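Local coordinates for cupin 2, conserved barrel domain protein (Shewanella frigidimarina NCIMB 400, PDB 3D82) that binds nickel in its cupin barrel in the crystal, and is otherwise of unknown function, probably a small metal-dependent cupin, at residues 40-54 / 76-90. Residues are numbered along the deposited sequence; the frame is centred on the assembly and turned at random.
Sequences GEFVWHEHADTDEVF and EMYVIPKGVEHKPMA. With NI (nickel (II) ion), chain L.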
ATOM      1  N   GLY D  40      -1.767  -9.245 -20.348  1.00 50.75           N
ATOM      2  CA  GLY D  40      -0.734  -9.490 -21.350  1.00 51.30           C
ATOM      3  C   GLY D  40       0.603  -9.065 -20.775  1.00 51.70           C
ATOM      4  O   GLY D  40       0.760  -8.948 -19.551  1.00 51.53           O
ATOM      5  N   GLU D  41       1.553  -8.794 -21.661  1.00 51.96           N
ATOM      6  CA  GLU D  41       2.924  -8.444 -21.279  1.00 52.54           C
ATOM      7  C   GLU D  41       3.261  -6.978 -21.462  1.00 51.43           C
ATOM      8  O   GLU D  41       2.782  -6.344 -22.392  1.00 51.12           O
ATOM      9  CB  GLU D  41       3.899  -9.243 -22.139  1.00 52.70           C
ATOM     10  CG  GLU D  41       3.720 -10.757 -22.006  1.00 55.96           C
ATOM     11  CD  GLU D  41       4.800 -11.563 -22.692  1.00 56.64           C
ATOM     12  OE1 GLU D  41       5.919 -11.035 -22.944  1.00 63.54           O
ATOM     13  OE2 GLU D  41       4.518 -12.755 -22.962  1.00 65.97           O
ATOM     14  N   PHE D  42       4.138  -6.467 -20.597  1.00 51.00           N
ATOM     15  CA  PHE D  42       4.654  -5.107 -20.693  1.00 50.88           C
ATOM     16  C   PHE D  42       5.968  -5.218 -21.520  1.00 50.83           C
ATOM     17  O   PHE D  42       6.068  -6.072 -22.405  1.00 51.06           O
ATOM     18  CB  PHE D  42       4.832  -4.513 -19.271  1.00 51.80           C
ATOM     19  CG  PHE D  42       4.957  -2.976 -19.228  1.00 50.05           C
ATOM     20  CD1 PHE D  42       3.990  -2.152 -19.808  1.00 51.83           C
ATOM     21  CD2 PHE D  42       6.030  -2.372 -18.566  1.00 52.95           C
ATOM     22  CE1 PHE D  42       4.105  -0.739 -19.769  1.00 50.74           C
ATOM     23  CE2 PHE D  42       6.162  -0.964 -18.524  1.00 52.44           C
ATOM     24  CZ  PHE D  42       5.190  -0.151 -19.120  1.00 52.90           C
ATOM     25  N   VAL D  43       6.955  -4.364 -21.244  1.00 50.32           N
ATOM     26  CA  VAL D  43       8.253  -4.340 -21.907  1.00 48.37           C
ATOM     27  C   VAL D  43       9.322  -4.379 -20.820  1.00 48.73           C
ATOM     28  O   VAL D  43       9.054  -4.051 -19.669  1.00 48.91           O
ATOM     29  CB  VAL D  43       8.428  -3.045 -22.781  1.00 48.62           C
ATOM     30  CG1 VAL D  43       7.532  -3.100 -24.053  1.00 45.93           C
ATOM     31  CG2 VAL D  43       8.173  -1.740 -21.947  1.00 45.06           C
ATOM     32  N   TRP D  44      10.525  -4.796 -21.203  1.00 49.32           N
ATOM     33  CA  TRP D  44      11.674  -4.800 -20.318  1.00 49.77           C
ATOM     34  C   TRP D  44      12.135  -3.363 -20.117  1.00 49.84           C
ATOM     35  O   TRP D  44      12.432  -2.663 -21.072  1.00 49.85           O
ATOM     36  CB  TRP D  44      12.827  -5.603 -20.909  1.00 49.75           C
ATOM     37  CG  TRP D  44      12.566  -7.049 -20.976  1.00 51.93           C
ATOM     38  CD1 TRP D  44      12.177  -7.763 -22.070  1.00 51.05           C
ATOM     39  CD2 TRP D  44      12.686  -7.981 -19.904  1.00 50.50           C
ATOM     40  NE1 TRP D  44      12.042  -9.083 -21.738  1.00 49.73           N
ATOM     41  CE2 TRP D  44      12.365  -9.251 -20.422  1.00 49.99           C
ATOM     42  CE3 TRP D  44      13.052  -7.869 -18.554  1.00 50.45           C
ATOM     43  CZ2 TRP D  44      12.375 -10.406 -19.635  1.00 49.88           C
ATOM     44  CZ3 TRP D  44      13.062  -9.010 -17.772  1.00 50.70           C
ATOM     45  CH2 TRP D  44      12.728 -10.267 -18.318  1.00 51.16           C
ATOM     46  N   HIS D  45      12.214  -2.949 -18.864  1.00 49.75           N
ATOM     47  CA  HIS D  45      12.623  -1.597 -18.527  1.00 50.18           C
ATOM     48  C   HIS D  45      13.113  -1.570 -17.095  1.00 50.39           C
ATOM     49  O   HIS D  45      12.958  -2.571 -16.368  1.00 51.00           O
ATOM     50  CB  HIS D  45      11.427  -0.665 -18.669  1.00 49.65           C
ATOM     51  CG  HIS D  45      10.366  -0.920 -17.655  1.00 48.84           C
ATOM     52  ND1 HIS D  45       9.609  -2.073 -17.645  1.00 52.14           N
ATOM     53  CD2 HIS D  45       9.994  -0.213 -16.566  1.00 50.20           C
ATOM     54  CE1 HIS D  45       8.798  -2.049 -16.602  1.00 51.84           C
ATOM     55  NE2 HIS D  45       9.002  -0.928 -15.941  1.00 51.05           N
ATOM     56  N   GLU D  46      13.683  -0.429 -16.706  1.00 51.34           N
ATOM     57  CA  GLU D  46      14.193  -0.205 -15.340  0.50 52.43           C
ATOM     58  C   GLU D  46      13.928   1.238 -14.889  1.00 52.58           C
ATOM     59  O   GLU D  46      13.632   2.099 -15.715  1.00 51.81           O
ATOM     60  CB  GLU D  46      15.702  -0.530 -15.223  0.50 51.79           C
ATOM     61  CG  GLU D  46      16.708   0.567 -15.691  0.50 56.19           C
ATOM     62  CD  GLU D  46      18.167   0.219 -15.395  0.50 53.54           C
ATOM     63  OE1 GLU D  46      18.892   1.080 -14.843  0.50 62.37           O
ATOM     64  OE2 GLU D  46      18.595  -0.916 -15.684  0.50 61.80           O
ATOM     65  N   HIS D  47      14.047   1.464 -13.577  1.00 52.13           N
ATOM     66  CA  HIS D  47      13.928   2.789 -12.957  1.00 52.26           C
ATOM     67  C   HIS D  47      15.261   2.947 -12.270  1.00 51.96           C
ATOM     68  O   HIS D  47      15.495   2.354 -11.202  1.00 51.34           O
ATOM     69  CB  HIS D  47      12.731   2.868 -12.001  1.00 53.30           C
ATOM     70  CG  HIS D  47      11.446   2.446 -12.639  1.00 54.83           C
ATOM     71  ND1 HIS D  47      10.756   3.244 -13.525  1.00 56.65           N
ATOM     72  CD2 HIS D  47      10.766   1.276 -12.576  1.00 54.54           C
ATOM     73  CE1 HIS D  47       9.691   2.594 -13.958  1.00 57.91           C
ATOM     74  NE2 HIS D  47       9.684   1.392 -13.412  1.00 59.43           N
ATOM     75  N   ALA D  48      16.166   3.689 -12.904  1.00 52.00           N
ATOM     76  CA  ALA D  48      17.548   3.812 -12.389  1.00 53.23           C
ATOM     77  C   ALA D  48      17.714   4.439 -11.015  1.00 53.96           C
ATOM     78  O   ALA D  48      18.635   4.063 -10.267  1.00 55.70           O
ATOM     79  CB  ALA D  48      18.453   4.570 -13.411  1.00 52.54           C
ATOM     80  N   ASP D  49      16.822   5.365 -10.675  1.00 54.22           N
ATOM     81  CA  ASP D  49      16.963   6.159  -9.463  1.00 55.42           C
ATOM     82  C   ASP D  49      15.957   5.878  -8.359  1.00 53.95           C
ATOM     83  O   ASP D  49      16.007   6.551  -7.339  1.00 54.79           O
ATOM     84  CB  ASP D  49      16.940   7.649  -9.853  1.00 56.30           C
ATOM     85  CG  ASP D  49      18.098   8.037 -10.769  1.00 63.31           C
ATOM     86  OD1 ASP D  49      19.204   7.450 -10.648  1.00 69.48           O
ATOM     87  OD2 ASP D  49      17.910   8.948 -11.607  1.00 70.91           O
ATOM     88  N   THR D  50      15.076   4.893  -8.519  1.00 52.63           N
ATOM     89  CA  THR D  50      14.119   4.582  -7.450  1.00 51.13           C
ATOM     90  C   THR D  50      13.682   3.126  -7.400  1.00 50.98           C
ATOM     91  O   THR D  50      13.532   2.465  -8.448  1.00 51.32           O
ATOM     92  CB  THR D  50      12.820   5.486  -7.555  1.00 51.21           C
ATOM     93  OG1 THR D  50      11.959   5.218  -6.439  1.00 50.56           O
ATOM     94  CG2 THR D  50      12.040   5.236  -8.861  1.00 48.62           C
ATOM     95  N   ASP D  51      13.454   2.644  -6.175  1.00 51.03           N
ATOM     96  CA  ASP D  51      12.777   1.366  -5.978  1.00 51.65           C
ATOM     97  C   ASP D  51      11.309   1.601  -6.438  1.00 52.46           C
ATOM     98  O   ASP D  51      10.842   2.733  -6.480  1.00 51.75           O
ATOM     99  CB  ASP D  51      12.735   0.930  -4.529  1.00 51.17           C
ATOM    100  CG  ASP D  51      14.106   0.716  -3.925  1.00 52.86           C
ATOM    101  OD1 ASP D  51      15.084   0.453  -4.653  1.00 52.19           O
ATOM    102  OD2 ASP D  51      14.178   0.825  -2.692  1.00 52.76           O
ATOM    103  N   GLU D  52      10.616   0.525  -6.763  1.00 53.36           N
ATOM    104  CA  GLU D  52       9.224   0.577  -7.209  1.00 55.93           C
ATOM    105  C   GLU D  52       8.465  -0.562  -6.530  1.00 54.67           C
ATOM    106  O   GLU D  52       8.908  -1.712  -6.576  1.00 54.40           O
ATOM    107  CB  GLU D  52       9.155   0.427  -8.732  1.00 55.72           C
ATOM    108  CG  GLU D  52       7.756   0.544  -9.320  1.00 60.47           C
ATOM    109  CD  GLU D  52       7.765   0.374 -10.822  1.00 61.13           C
ATOM    110  OE1 GLU D  52       8.168  -0.705 -11.276  1.00 67.35           O
ATOM    111  OE2 GLU D  52       7.361   1.296 -11.567  1.00 68.06           O
ATOM    112  N   VAL D  53       7.327  -0.236  -5.925  1.00 54.13           N
ATOM    113  CA  VAL D  53       6.493  -1.205  -5.233  1.00 54.05           C
ATOM    114  C   VAL D  53       5.291  -1.612  -6.075  1.00 53.98           C
ATOM    115  O   VAL D  53       4.651  -0.768  -6.671  1.00 54.43           O
ATOM    116  CB  VAL D  53       6.040  -0.662  -3.848  1.00 54.60           C
ATOM    117  CG1 VAL D  53       4.959  -1.580  -3.191  1.00 51.02           C
ATOM    118  CG2 VAL D  53       7.269  -0.523  -2.921  1.00 54.61           C
ATOM    119  N   PHE D  54       5.032  -2.920  -6.129  1.00 53.05           N
ATOM    120  CA  PHE D  54       3.840  -3.499  -6.732  1.00 54.06           C
ATOM    121  C   PHE D  54       3.050  -4.190  -5.624  1.00 53.17           C
ATOM    122  O   PHE D  54       3.616  -4.971  -4.854  1.00 52.41           O
ATOM    123  CB  PHE D  54       4.182  -4.571  -7.764  1.00 55.51           C
ATOM    124  CG  PHE D  54       4.670  -4.030  -9.054  1.00 56.37           C
ATOM    125  CD1 PHE D  54       5.990  -3.621  -9.180  1.00 59.01           C
ATOM    126  CD2 PHE D  54       3.825  -3.965 -10.169  1.00 56.72           C
ATOM    127  CE1 PHE D  54       6.455  -3.125 -10.380  1.00 59.83           C
ATOM    128  CE2 PHE D  54       4.287  -3.460 -11.374  1.00 55.56           C
ATOM    129  CZ  PHE D  54       5.600  -3.043 -11.487  1.00 57.10           C
ATOM    130  N   GLU D  76      -0.442  -9.630  -1.869  1.00 51.66           N
ATOM    131  CA  GLU D  76       1.014  -9.768  -1.881  1.00 51.24           C
ATOM    132  C   GLU D  76       1.659  -8.568  -2.556  1.00 51.49           C
ATOM    133  O   GLU D  76       1.050  -7.932  -3.425  1.00 51.28           O
ATOM    134  CB  GLU D  76       1.472 -11.061  -2.557  1.00 50.33           C
ATOM    135  CG  GLU D  76       0.835 -12.298  -1.954  1.00 49.55           C
ATOM    136  CD  GLU D  76       1.351 -13.606  -2.510  1.00 51.68           C
ATOM    137  OE1 GLU D  76       1.695 -13.655  -3.716  1.00 52.82           O
ATOM    138  OE2 GLU D  76       1.357 -14.599  -1.740  1.00 47.85           O
HETATM  139  N   MSE D  77       2.889  -8.278  -2.141  1.00 51.07           N
HETATM  140  CA  MSE D  77       3.681  -7.178  -2.681  1.00 51.11           C
HETATM  141  C   MSE D  77       5.139  -7.568  -2.899  1.00 51.22           C
HETATM  142  O   MSE D  77       5.663  -8.545  -2.297  1.00 50.31           O
HETATM  143  CB  MSE D  77       3.634  -5.929  -1.770  1.00 51.87           C
HETATM  144  CG  MSE D  77       4.257  -6.082  -0.397  1.00 52.74           C
HETATM  145 SE   MSE D  77       4.403  -4.429   0.617  0.75 50.31          SE
HETATM  146  CE  MSE D  77       5.903  -3.590  -0.355  1.00 50.65           C
ATOM    147  N   TYR D  78       5.795  -6.737  -3.698  1.00 51.36           N
ATOM    148  CA  TYR D  78       7.213  -6.892  -4.029  1.00 52.02           C
ATOM    149  C   TYR D  78       7.820  -5.521  -4.295  1.00 51.94           C
ATOM    150  O   TYR D  78       7.175  -4.691  -4.921  1.00 52.93           O
ATOM    151  CB  TYR D  78       7.370  -7.792  -5.268  1.00 51.36           C
ATOM    152  CG  TYR D  78       8.779  -8.253  -5.495  1.00 53.66           C
ATOM    153  CD1 TYR D  78       9.272  -9.393  -4.849  1.00 54.01           C
ATOM    154  CD2 TYR D  78       9.649  -7.532  -6.313  1.00 53.55           C
ATOM    155  CE1 TYR D  78      10.607  -9.822  -5.048  1.00 59.46           C
ATOM    156  CE2 TYR D  78      10.990  -7.944  -6.516  1.00 54.50           C
ATOM    157  CZ  TYR D  78      11.467  -9.085  -5.889  1.00 59.04           C
ATOM    158  OH  TYR D  78      12.778  -9.478  -6.107  1.00 57.21           O
ATOM    159  N   VAL D  79       9.063  -5.316  -3.851  1.00 52.08           N
ATOM    160  CA  VAL D  79       9.806  -4.081  -4.094  1.00 52.41           C
ATOM    161  C   VAL D  79      10.828  -4.353  -5.198  1.00 52.52           C
ATOM    162  O   VAL D  79      11.690  -5.193  -5.023  1.00 51.37           O
ATOM    163  CB  VAL D  79      10.570  -3.607  -2.825  1.00 52.64           C
ATOM    164  CG1 VAL D  79      11.289  -2.301  -3.110  1.00 52.87           C
ATOM    165  CG2 VAL D  79       9.614  -3.467  -1.632  1.00 53.30           C
ATOM    166  N   ILE D  80      10.724  -3.660  -6.337  1.00 53.63           N
ATOM    167  CA  ILE D  80      11.694  -3.817  -7.431  1.00 54.14           C
ATOM    168  C   ILE D  80      12.867  -2.901  -7.064  1.00 53.41           C
ATOM    169  O   ILE D  80      12.674  -1.692  -7.039  1.00 54.25           O
ATOM    170  CB  ILE D  80      11.149  -3.372  -8.813  1.00 54.81           C
ATOM    171  CG1 ILE D  80       9.830  -4.073  -9.199  1.00 58.71           C
ATOM    172  CG2 ILE D  80      12.241  -3.616  -9.893  1.00 53.10           C
ATOM    173  CD1 ILE D  80       9.939  -5.509  -9.496  1.00 54.74           C
ATOM    174  N   PRO D  81      14.067  -3.449  -6.738  1.00 53.59           N
ATOM    175  CA  PRO D  81      15.155  -2.503  -6.405  1.00 53.18           C
ATOM    176  C   PRO D  81      15.556  -1.637  -7.611  1.00 53.74           C
ATOM    177  O   PRO D  81      15.397  -2.074  -8.772  1.00 54.19           O
ATOM    178  CB  PRO D  81      16.295  -3.413  -5.960  1.00 53.47           C
ATOM    179  CG  PRO D  81      15.656  -4.733  -5.665  1.00 53.45           C
ATOM    180  CD  PRO D  81      14.548  -4.839  -6.652  1.00 51.38           C
ATOM    181  N   LYS D  82      16.001  -0.409  -7.351  1.00 53.11           N
ATOM    182  CA  LYS D  82      16.383   0.514  -8.434  1.00 52.20           C
ATOM    183  C   LYS D  82      17.429  -0.097  -9.367  1.00 52.42           C
ATOM    184  O   LYS D  82      18.291  -0.857  -8.923  1.00 50.92           O
ATOM    185  CB  LYS D  82      16.894   1.866  -7.915  1.00 52.90           C
ATOM    186  CG  LYS D  82      18.141   1.844  -7.079  1.00 56.69           C
ATOM    187  CD  LYS D  82      18.524   3.269  -6.701  1.00 64.04           C
ATOM    188  CE  LYS D  82      19.847   3.304  -5.955  1.00 68.12           C
ATOM    189  NZ  LYS D  82      20.352   4.693  -5.805  1.00 73.42           N
ATOM    190  N   GLY D  83      17.291   0.195 -10.660  1.00 52.25           N
ATOM    191  CA  GLY D  83      18.197  -0.300 -11.662  1.00 52.75           C
ATOM    192  C   GLY D  83      18.002  -1.737 -12.100  1.00 52.82           C
ATOM    193  O   GLY D  83      18.728  -2.175 -12.963  1.00 53.39           O
ATOM    194  N   VAL D  84      17.024  -2.457 -11.547  1.00 51.84           N
ATOM    195  CA  VAL D  84      16.798  -3.858 -11.870  1.00 50.90           C
ATOM    196  C   VAL D  84      15.759  -3.905 -13.005  1.00 50.84           C
ATOM    197  O   VAL D  84      14.656  -3.363 -12.864  1.00 49.46           O
ATOM    198  CB  VAL D  84      16.368  -4.659 -10.599  1.00 51.85           C
ATOM    199  CG1 VAL D  84      15.970  -6.097 -10.947  1.00 51.91           C
ATOM    200  CG2 VAL D  84      17.504  -4.624  -9.565  1.00 47.70           C
ATOM    201  N   GLU D  85      16.169  -4.456 -14.156  1.00 50.99           N
ATOM    202  CA  GLU D  85      15.265  -4.674 -15.293  1.00 51.99           C
ATOM    203  C   GLU D  85      14.180  -5.672 -14.965  1.00 51.21           C
ATOM    204  O   GLU D  85      14.458  -6.734 -14.407  1.00 50.85           O
ATOM    205  CB  GLU D  85      15.973  -5.215 -16.532  1.00 52.23           C
ATOM    206  CG  GLU D  85      16.528  -4.200 -17.439  1.00 55.81           C
ATOM    207  CD  GLU D  85      16.920  -4.823 -18.761  1.00 57.43           C
ATOM    208  OE1 GLU D  85      17.867  -5.627 -18.782  1.00 60.12           O
ATOM    209  OE2 GLU D  85      16.268  -4.500 -19.776  1.00 61.63           O
ATOM    210  N   HIS D  86      12.969  -5.362 -15.404  1.00 52.25           N
ATOM    211  CA  HIS D  86      11.820  -6.207 -15.147  1.00 52.43           C
ATOM    212  C   HIS D  86      10.728  -6.013 -16.193  1.00 53.17           C
ATOM    213  O   HIS D  86      10.680  -4.981 -16.872  1.00 53.62           O
ATOM    214  CB  HIS D  86      11.287  -5.912 -13.746  1.00 52.53           C
ATOM    215  CG  HIS D  86      10.930  -4.479 -13.537  1.00 52.16           C
ATOM    216  ND1 HIS D  86      11.882  -3.495 -13.362  1.00 57.26           N
ATOM    217  CD2 HIS D  86       9.731  -3.861 -13.475  1.00 52.79           C
ATOM    218  CE1 HIS D  86      11.281  -2.328 -13.225  1.00 50.71           C
ATOM    219  NE2 HIS D  86       9.977  -2.525 -13.277  1.00 51.41           N
ATOM    220  N   LYS D  87       9.861  -7.017 -16.309  1.00 53.43           N
ATOM    221  CA  LYS D  87       8.744  -7.003 -17.271  1.00 53.87           C
ATOM    222  C   LYS D  87       7.494  -7.615 -16.602  1.00 53.51           C
ATOM    223  O   LYS D  87       7.394  -8.847 -16.487  1.00 51.98           O
ATOM    224  CB  LYS D  87       9.125  -7.759 -18.536  1.00 53.59           C
ATOM    225  CG  LYS D  87       8.079  -7.707 -19.627  1.00 55.82           C
ATOM    226  CD  LYS D  87       8.536  -8.412 -20.903  1.00 56.10           C
ATOM    227  CE  LYS D  87       8.553  -9.925 -20.753  1.00 61.27           C
ATOM    228  NZ  LYS D  87       8.819 -10.589 -22.076  1.00 64.03           N
ATOM    229  N   PRO D  88       6.583  -6.763 -16.095  1.00 52.95           N
ATOM    230  CA  PRO D  88       5.340  -7.296 -15.554  1.00 54.21           C
ATOM    231  C   PRO D  88       4.476  -7.927 -16.644  1.00 54.10           C
ATOM    232  O   PRO D  88       4.504  -7.483 -17.789  1.00 54.49           O
ATOM    233  CB  PRO D  88       4.647  -6.073 -14.950  1.00 54.07           C
ATOM    234  CG  PRO D  88       5.716  -5.076 -14.771  1.00 53.71           C
ATOM    235  CD  PRO D  88       6.662  -5.307 -15.894  1.00 53.63           C
HETATM  236  N   MSE D  89       3.753  -8.979 -16.269  1.00 54.72           N
HETATM  237  CA  MSE D  89       2.873  -9.736 -17.170  1.00 56.35           C
HETATM  238  C   MSE D  89       1.683 -10.281 -16.385  1.00 54.43           C
HETATM  239  O   MSE D  89       1.828 -10.600 -15.203  1.00 53.00           O
HETATM  240  CB  MSE D  89       3.594 -10.950 -17.748  1.00 55.75           C
HETATM  241  CG  MSE D  89       4.934 -10.686 -18.367  1.00 61.04           C
HETATM  242 SE   MSE D  89       5.771 -12.356 -18.773  0.75 61.94          SE
HETATM  243  CE  MSE D  89       6.143 -13.027 -16.955  1.00 66.02           C
ATOM    244  N   ALA D  90       0.545 -10.436 -17.065  1.00 53.32           N
ATOM    245  CA  ALA D  90      -0.665 -11.003 -16.470  1.00 52.79           C
ATOM    246  C   ALA D  90      -1.412 -11.831 -17.526  1.00 53.59           C
ATOM    247  O   ALA D  90      -1.708 -11.330 -18.590  1.00 52.89           O
ATOM    248  CB  ALA D  90      -1.546  -9.903 -15.922  1.00 51.67           C
TER
HETATM  249 NI    NI L 500       8.520  -0.655 -13.674  1.00 62.30          NI
HETATM  250  O   HOH W   1      14.046  -0.779 -11.838  1.00 41.34           O
HETATM  251  O   HOH W   2      20.780   6.170  -8.350  1.00 68.18           O
HETATM  252  O   HOH W   3      12.861  -0.002  -9.501  1.00 38.14           O
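Lys87 lays its methylenes over one face of the Trp44 indole, with CD 3.8 Å from the five-membered ring centroid, a CH-pi contact. A bend at chi3 carries NZ to Glu41 OE1, 3.1 Å away, in a salt bridge on the syn side, but 32° out of the carboxylate plane. The His86 ring lies obliquely to that of His45, their planes 54° apart. Each ND1-H is tied to a carbonyl two residues earlier: His45 ND1 to Val43 O at 2.9 Å and His86 ND1 to Val84 O at 2.8 Å, both nearly in the ring plane. With ND1 protonated, NE2 of each ring is left to bind the nickel. His47 NE2 and Glu52 OE1 join them, OE1 2.4 Å from the metal, and two further ligand atoms lie outside both segments. Phe54 CE1 meets Ile80 CG1 on the antiparallel strand 76-80, and its CZ meets Pro88 CG on strand 86-90. Beside Glu52, Asp51 OD1 accepts Lys82 N through its anti lone pair, while OD2 bonds Asn29 of the second subunit. The three-histidine, one-glutamate set is the classic cupin metal site. The ND1 and metal bonds together hold the ring rotations, and the former probably make both histidines stronger donors.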